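Local coordinates for protein phosphoribosyl-aminoimidazole carboxylase (Aspergillus clavatus, PDB 3K5I) that probably catalyses the ATP-dependent carboxylation of 5-aminoimidazole ribonucleotide to its N5-carboxyamino form in purine biosynthesis, as an ATP-grasp enzyme, at residues T389-Q392 and P393-D396. Residues are numbered along the deposited sequence; the frame is centred on the assembly and turned at random.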
ATOM      1  N   THR A 389     -15.011  -6.693  16.672  1.00 15.29           N
ATOM      2  CA  THR A 389     -16.209  -5.859  16.656  1.00 23.49           C
ATOM      3  C   THR A 389     -16.320  -4.920  15.448  1.00 43.04           C
ATOM      4  O   THR A 389     -17.407  -4.618  14.920  1.00 19.96           O
ATOM      5  CB  THR A 389     -16.088  -4.976  17.891  1.00 99.75           C
ATOM      6  OG1 THR A 389     -16.069  -5.792  19.073  1.00 31.97           O
ATOM      7  CG2 THR A 389     -17.232  -4.023  17.935  1.00 17.31           C
ATOM      8  N   HIS A 390     -15.191  -4.386  15.010  1.00 19.94           N
ATOM      9  CA  HIS A 390     -15.280  -3.480  13.866  1.00  5.34           C
ATOM     10  C   HIS A 390     -15.716  -4.224  12.642  1.00 21.20           C
ATOM     11  O   HIS A 390     -16.428  -3.689  11.796  1.00 16.54           O
ATOM     12  CB  HIS A 390     -13.920  -3.026  13.483  1.00 13.66           C
ATOM     13  CG  HIS A 390     -13.368  -1.958  14.370  1.00 27.04           C
ATOM     14  ND1 HIS A 390     -14.140  -1.269  15.287  1.00 34.26           N
ATOM     15  CD2 HIS A 390     -12.112  -1.457  14.462  1.00 32.09           C
ATOM     16  CE1 HIS A 390     -13.367  -0.406  15.925  1.00 19.01           C
ATOM     17  NE2 HIS A 390     -12.140  -0.487  15.433  1.00 49.48           N
ATOM     18  N   ILE A 391     -15.269  -5.466  12.515  1.00 23.22           N
ATOM     19  CA  ILE A 391     -15.651  -6.218  11.327  1.00 24.00           C
ATOM     20  C   ILE A 391     -16.996  -6.956  11.313  1.00 25.67           C
ATOM     21  O   ILE A 391     -17.549  -7.257  10.242  1.00 19.27           O
ATOM     22  CB  ILE A 391     -14.541  -7.199  10.912  1.00 23.02           C
ATOM     23  CG1 ILE A 391     -14.585  -7.503   9.429  1.00 22.08           C
ATOM     24  CG2 ILE A 391     -14.644  -8.472  11.717  1.00 21.83           C
ATOM     25  CD1 ILE A 391     -13.209  -8.151   8.822  1.00  8.42           C
ATOM     26  N   GLN A 392     -17.546  -7.281  12.472  1.00 17.42           N
ATOM     27  CA  GLN A 392     -18.822  -8.028  12.408  1.00 21.54           C
ATOM     28  C   GLN A 392     -19.913  -7.708  11.385  1.00 17.79           C
ATOM     29  O   GLN A 392     -20.396  -8.553  10.610  1.00 33.72           O
ATOM     30  CB  GLN A 392     -19.490  -8.143  13.774  1.00 29.36           C
ATOM     31  CG  GLN A 392     -20.600  -9.192  13.791  1.00 17.78           C
ATOM     32  CD  GLN A 392     -20.074 -10.535  13.376  1.00 36.10           C
ATOM     33  OE1 GLN A 392     -19.544 -11.277  14.200  1.00 55.90           O
ATOM     34  NE2 GLN A 392     -20.178 -10.843  12.086  1.00 49.66           N
ATOM     35  N   PRO A 393     -20.323  -6.454  11.387  1.00 19.64           N
ATOM     36  CA  PRO A 393     -21.354  -6.016  10.473  1.00  8.11           C
ATOM     37  C   PRO A 393     -21.093  -6.282   8.988  1.00 35.02           C
ATOM     38  O   PRO A 393     -22.009  -6.540   8.202  1.00 20.58           O
ATOM     39  CB  PRO A 393     -21.470  -4.533  10.778  1.00  7.05           C
ATOM     40  CG  PRO A 393     -20.720  -4.292  11.956  1.00 12.33           C
ATOM     41  CD  PRO A 393     -19.666  -5.334  12.069  1.00 25.11           C
ATOM     42  N   LEU A 394     -19.833  -6.192   8.597  1.00 22.13           N
ATOM     43  CA  LEU A 394     -19.399  -6.425   7.220  1.00  8.15           C
ATOM     44  C   LEU A 394     -19.459  -7.932   6.945  1.00 13.10           C
ATOM     45  O   LEU A 394     -19.800  -8.356   5.841  1.00 20.55           O
ATOM     46  CB  LEU A 394     -17.926  -6.024   7.169  1.00 18.78           C
ATOM     47  CG  LEU A 394     -17.260  -6.299   5.814  1.00 22.18           C
ATOM     48  CD1 LEU A 394     -18.021  -5.698   4.668  1.00 16.11           C
ATOM     49  CD2 LEU A 394     -15.774  -5.832   5.832  1.00  7.55           C
ATOM     50  N   ILE A 395     -19.126  -8.738   7.948  1.00 17.65           N
ATOM     51  CA  ILE A 395     -19.225 -10.195   7.762  1.00  7.59           C
ATOM     52  C   ILE A 395     -20.734 -10.419   7.693  1.00 27.21           C
ATOM     53  O   ILE A 395     -21.230 -11.191   6.868  1.00 56.46           O
ATOM     54  CB  ILE A 395     -18.757 -10.888   9.059  1.00  7.27           C
ATOM     55  CG1 ILE A 395     -17.253 -10.675   9.341  1.00 19.05           C
ATOM     56  CG2 ILE A 395     -19.310 -12.321   9.209  1.00 13.81           C
ATOM     57  CD1 ILE A 395     -16.702 -11.555  10.597  1.00 19.33           C
ATOM     58  N   ASP A 396     -21.473  -9.713   8.545  1.00 44.10           N
ATOM     59  CA  ASP A 396     -22.929  -9.843   8.540  1.00 19.39           C
ATOM     60  C   ASP A 396     -23.551  -9.575   7.180  1.00 31.16           C
ATOM     61  O   ASP A 396     -24.382 -10.326   6.714  1.00 31.93           O
ATOM     62  CB  ASP A 396     -23.553  -8.864   9.503  1.00 20.66           C
ATOM     63  CG  ASP A 396     -23.532  -9.379  10.905  1.00 18.87           C
ATOM     64  OD1 ASP A 396     -23.187 -10.599  10.982  1.00 17.11           O
ATOM     65  OD2 ASP A 396     -23.860  -8.538  11.809  1.00 34.25           O
TER
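I391 meets L394 and I395 where helix 384-399, the last of the chain and part of the phosphoribosylaminoimidazole carboxylase C-terminal domain, kinks at P393. Without an N-H, P393 cannot bond to T389 O; its CD sits 3.7 Å from T389 O instead and also 3.6 Å from H390 O. L394 N likewise lacks a bond to the turn before and gives only a weak one to I391 O, three residues back. Regular bonding resumes with I395 N to I391 O at 3.2 Å and D396 N to Q392 O.

Among the apolar groups, I391 sends CG2 to I395 CD1 at 3.9 Å, the two side chains crossing at about a right angle, and CG1 to L394 CD2 at 4.1 Å.

On the polar flank Q392 bends at chi2 (57°), which folds its amide forward along the helix, beside I395 and D396. Q392 NE2 lies 3.3 Å from I395 CB. It is 3.2 Å from D396 OD1, and the amide and carboxylate planes are only 18° apart.

H390 packs on Q323 of the second subunit. The buried face of the helix lies across the neighbouring strands 331-337 and 373-380: I391 packs on I332, L334 and V379, and L394 on I377 and L334. L394 also touches C351 and A352 of helix 344-352.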